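Local coordinates for phosphatidylinositol-specific phospholipase C1 (Streptomyces antibioticus, PDB 3H4X), which belongs to the calcium-dependent phosphoinositide phospholipase C family and folds as an alpha/beta barrel of largely parallel strands, at residues Asp146-Ile149 and Arg150-Leu153; Ala248-Ala251 and Leu252-Trp255. All coordinates share one frame; numbering follows the deposited sequence.

Contact 1: residues Asp146-Ile149 and Arg150-Leu153. With EOH (ethanol), chain K.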
loop_
_atom_site.group_PDB
_atom_site.type_symbol
_atom_site.label_atom_id
_atom_site.label_comp_id
_atom_site.label_asym_id
_atom_site.label_seq_id
_atom_site.Cartn_x
_atom_site.Cartn_y
_atom_site.Cartn_z
ATOM N N ASP A 146 12.511 7.287 0.246
ATOM C CA ASP A 146 13.235 6.074 0.624
ATOM C C ASP A 146 14.112 6.316 1.856
ATOM O O ASP A 146 14.163 5.493 2.773
ATOM C CB ASP A 146 14.145 5.599 -0.512
ATOM C CG ASP A 146 13.399 4.930 -1.649
ATOM O OD1 ASP A 146 12.223 4.535 -1.489
ATOM O OD2 ASP A 146 14.032 4.779 -2.713
ATOM N N ALA A 147 14.832 7.435 1.857
ATOM C CA ALA A 147 15.772 7.725 2.935
ATOM C C ALA A 147 15.074 7.823 4.287
ATOM O O ALA A 147 15.594 7.349 5.299
ATOM C CB ALA A 147 16.553 8.998 2.640
ATOM N N LEU A 148 13.899 8.439 4.302
ATOM C CA LEU A 148 13.127 8.584 5.528
ATOM C C LEU A 148 12.658 7.227 6.036
ATOM O O LEU A 148 12.751 6.933 7.226
ATOM C CB LEU A 148 11.931 9.507 5.299
ATOM C CG LEU A 148 10.969 9.644 6.482
ATOM C CD1 LEU A 148 11.667 10.178 7.729
ATOM C CD2 LEU A 148 9.807 10.537 6.094
ATOM N N ILE A 149 12.141 6.399 5.136
ATOM C CA ILE A 149 11.686 5.075 5.531
ATOM C C ILE A 149 12.849 4.219 6.036
ATOM O O ILE A 149 12.714 3.524 7.045
ATOM C CB ILE A 149 10.904 4.384 4.393
ATOM C CG1 ILE A 149 9.557 5.090 4.196
ATOM C CG2 ILE A 149 10.700 2.907 4.696
ATOM C CD1 ILE A 149 8.780 4.628 2.995
ATOM N N ARG A 150 13.995 4.286 5.363
ATOM C CA ARG A 150 15.182 3.564 5.834
ATOM C C ARG A 150 15.561 4.015 7.240
ATOM O O ARG A 150 15.871 3.196 8.099
ATOM C CB ARG A 150 16.383 3.766 4.899
ATOM C CG ARG A 150 16.283 3.052 3.560
ATOM C CD ARG A 150 17.644 2.901 2.867
ATOM N NE ARG A 150 18.387 4.158 2.792
ATOM C CZ ARG A 150 18.227 5.073 1.840
ATOM N NH1 ARG A 150 17.344 4.885 0.863
ATOM N NH2 ARG A 150 18.949 6.186 1.865
ATOM N N GLN A 151 15.539 5.322 7.470
ATOM C CA GLN A 151 15.913 5.875 8.767
ATOM C C GLN A 151 14.981 5.396 9.875
ATOM O O GLN A 151 15.426 5.033 10.963
ATOM C CB GLN A 151 15.922 7.405 8.703
ATOM C CG GLN A 151 16.437 8.087 9.962
ATOM C CD GLN A 151 15.336 8.485 10.922
ATOM O OE1 GLN A 151 14.284 8.975 10.512
ATOM N NE2 GLN A 151 15.584 8.297 12.216
ATOM N N LYS A 152 13.682 5.394 9.598
ATOM C CA LYS A 152 12.696 5.068 10.623
ATOM C C LYS A 152 12.523 3.572 10.864
ATOM O O LYS A 152 12.332 3.141 12.001
ATOM C CB LYS A 152 11.342 5.683 10.271
ATOM C CG LYS A 152 11.318 7.199 10.338
ATOM C CD LYS A 152 11.335 7.704 11.768
ATOM C CE LYS A 152 11.127 9.209 11.809
ATOM N NZ LYS A 152 11.039 9.716 13.202
ATOM N N LEU A 153 12.568 2.787 9.792
ATOM C CA LEU A 153 12.176 1.377 9.861
ATOM C C LEU A 153 13.294 0.387 9.546
ATOM O O LEU A 153 13.223 -0.778 9.938
ATOM C CB LEU A 153 10.996 1.107 8.928
ATOM C CG LEU A 153 9.679 1.757 9.338
ATOM C CD1 LEU A 153 8.608 1.482 8.296
ATOM C CD2 LEU A 153 9.249 1.245 10.705
HETATM C C1 EOH K . 8.912 11.617 14.032
HETATM C C2 EOH K . 9.075 11.165 15.479
HETATM O O EOH K . 10.090 12.202 13.523
#

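Contact 2: residues Ala248-Ala251 and Leu252-Trp255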
loop_
_atom_site.group_PDB
_atom_site.type_symbol
_atom_site.label_atom_id
_atom_site.label_comp_id
_atom_site.label_asym_id
_atom_site.label_seq_id
_atom_site.Cartn_x
_atom_site.Cartn_y
_atom_site.Cartn_z
ATOM N N ALA A 248 4.311 4.434 -22.133
ATOM C CA ALA A 248 4.929 4.407 -23.454
ATOM C C ALA A 248 6.377 3.924 -23.419
ATOM O O ALA A 248 6.895 3.441 -24.424
ATOM C CB ALA A 248 4.834 5.774 -24.121
ATOM N N ASP A 249 7.033 4.065 -22.271
ATOM C CA ASP A 249 8.405 3.588 -22.126
ATOM C C ASP A 249 8.411 2.162 -21.590
ATOM O O ASP A 249 8.142 1.937 -20.411
ATOM C CB ASP A 249 9.205 4.505 -21.199
ATOM C CG ASP A 249 10.655 4.073 -21.060
ATOM O OD1 ASP A 249 11.049 3.067 -21.689
ATOM O OD2 ASP A 249 11.402 4.741 -20.314
ATOM N N PRO A 250 8.723 1.186 -22.452
ATOM C CA PRO A 250 8.682 -0.210 -22.022
ATOM C C PRO A 250 9.636 -0.496 -20.865
ATOM O O PRO A 250 9.417 -1.440 -20.108
ATOM C CB PRO A 250 9.125 -0.986 -23.269
ATOM C CG PRO A 250 8.989 -0.037 -24.400
ATOM C CD PRO A 250 9.162 1.334 -23.850
ATOM N N ALA A 251 10.683 0.313 -20.731
ATOM C CA ALA A 251 11.685 0.102 -19.686
ATOM C C ALA A 251 11.135 0.301 -18.273
ATOM O O ALA A 251 11.696 -0.213 -17.304
ATOM C CB ALA A 251 12.888 1.003 -19.919
ATOM N N LEU A 252 10.045 1.051 -18.153
ATOM C CA LEU A 252 9.436 1.298 -16.850
ATOM C C LEU A 252 8.563 0.128 -16.421
ATOM O O LEU A 252 8.396 -0.130 -15.228
ATOM C CB LEU A 252 8.576 2.563 -16.885
ATOM C CG LEU A 252 9.269 3.908 -17.113
ATOM C CD1 LEU A 252 8.245 5.031 -17.228
ATOM C CD2 LEU A 252 10.270 4.203 -16.007
ATOM N N ARG A 253 8.004 -0.575 -17.400
ATOM C CA ARG A 253 6.964 -1.559 -17.131
ATOM C C ARG A 253 7.337 -2.661 -16.137
ATOM O O ARG A 253 6.531 -2.991 -15.277
ATOM C CB ARG A 253 6.442 -2.154 -18.441
ATOM C CG ARG A 253 5.813 -1.118 -19.357
ATOM C CD ARG A 253 5.295 -1.745 -20.633
ATOM N NE ARG A 253 4.923 -0.721 -21.605
ATOM C CZ ARG A 253 4.985 -0.881 -22.921
ATOM N NH1 ARG A 253 5.412 -2.028 -23.427
ATOM N NH2 ARG A 253 4.635 0.113 -23.727
ATOM N N PRO A 254 8.552 -3.225 -16.237
ATOM C CA PRO A 254 8.857 -4.358 -15.353
ATOM C C PRO A 254 9.143 -3.972 -13.901
ATOM O O PRO A 254 9.501 -4.834 -13.097
ATOM C CB PRO A 254 10.093 -4.993 -15.998
ATOM C CG PRO A 254 10.722 -3.895 -16.761
ATOM C CD PRO A 254 9.607 -3.007 -17.244
ATOM N N TRP A 255 8.966 -2.698 -13.565
ATOM C CA TRP A 255 9.111 -2.249 -12.184
ATOM C C TRP A 255 7.768 -2.154 -11.472
ATOM O O TRP A 255 7.717 -1.828 -10.288
ATOM C CB TRP A 255 9.934 -0.952 -12.122
ATOM C CG TRP A 255 11.326 -1.253 -12.548
ATOM C CD1 TRP A 255 11.919 -0.924 -13.729
ATOM C CD2 TRP A 255 12.273 -2.045 -11.829
ATOM N NE1 TRP A 255 13.194 -1.437 -13.776
ATOM C CE2 TRP A 255 13.434 -2.131 -12.619
ATOM C CE3 TRP A 255 12.256 -2.674 -10.581
ATOM C CZ2 TRP A 255 14.572 -2.823 -12.201
ATOM C CZ3 TRP A 255 13.383 -3.367 -10.170
ATOM C CH2 TRP A 255 14.526 -3.433 -10.980
#

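Contact 1: residues Asp146-Ile149 and Arg150-Leu153
Arg150 folds back along one turn of helix 142-153 and lays its guanidinium over the backbone of Ala147. The evidence is the position of Ala147 CA, 3.5 Å above the guanidinium plane and displaced toward its rim, with NH1 of Arg150 3.6 Å from CB of Asp146 and NH2 of Arg150 3.8 Å from CB of Ala147. A bend at chi3 (-50°) turns the far end of the arginine back toward the helix, after CG has passed 3.3 Å from the carbonyl oxygen of Asp146. That same oxygen accepts from Arg150 N at 2.9 Å, and the equivalent i to i+4 bonds follow from Gln151, Lys152 and Leu153 to Ala147, Leu148 and Ile149. NH1 then bonds to the carbonyl oxygen of Gln228. The carboxylate of Asp146 is engaged elsewhere: OD1 is hydrogen-bonded to Tyr213 OH and Thr230 OG1 and OD2 to His216 NE2, three bonds that hold the carboxylate's rotation.

On another side of the helix, Leu148 and Lys152 pack with their side chains at a slant, CD1 of Leu148 being 4.0 Å from CG of Lys152. Leu148 has CG anti to its backbone nitrogen (chi1 175°), directing CD1 along the helix to meet the lysine and OE1 of Gln151. Lys152 bends at chi2 and then runs extended, bringing NZ within 2.7 Å of the oxygen of a bound ethanol, to which it donates; Ser109 OG is a second partner. Ile149 and Leu153 form a looser apolar pair, CG2 to CD1 4.4 Å.

Leu148 and Lys152 face helix 104-117, Ile149 faces Phe191 of strand 189-195, and Leu153 touches both, joining the helix to the sheet.

Contact 2: residues Ala248-Ala251 and Leu252-Trp255
An Asx turn stands within the connection between strands 232-236 and 258-262: OD1 of Asp249 accepts from the backbone nitrogen of Ala251 at 2.9 Å, approached from above the carboxylate plane. With chi1 at -178°, CG of Asp249 stands beside its own carbonyl carbon, which places the carboxylate where the chain turns back. Two successive i to i+3 bonds curl the backbone. Leu252 N donates to the carbonyl oxygen of Asp249 at 3.1 Å, and Arg253 N to that of Pro250 at 3.2 Å; both donors lie well above the carbonyl planes, the second by 65°.

The side chain of Leu252 crosses that of Asp249 at about a right angle, CG coming within 3.9 Å of OD2. Arg253, extended from CG to NE, runs back over Pro250, whose CA sits 3.7 Å above one face of the guanidinium, toward its rim. Residues just ahead of the turn hold the group: a salt bridge joins NH1 to Glu245, and NH2 is hydrogen-bonded to the carbonyl oxygen of Tyr247. The Trp255 ring presents its edge to the carbonyl of Ala251, CD1 lying 3.7 Å from that oxygen.

In the fold, this stretch packs Leu252 and Trp255 against helix 209-222, while Pro254 and Trp255 also meet helix 170-177.

Overall arrangement
Contacts 1 and 2 do not touch: their centres are 26 Å apart and their nearest atoms about 11 Å. Contact 1 comes first in the chain, on a helix that precedes strand 189-195, and contact 2 follows in the connection between strands 232-236 and 258-262. Helix 209-222 links them, since Tyr213 and His216 hold Asp146 while Val211 and Lys218 meet Leu252. Two of the four pockets holding an acetyl group share residues with these surroundings: His216 lines one with Pro142 and Glu212, and Glu245 another with Gly241 and Asp242. Measured from the chain centre, contact 1 lies at 16 Å and contact 2 at 20 Å.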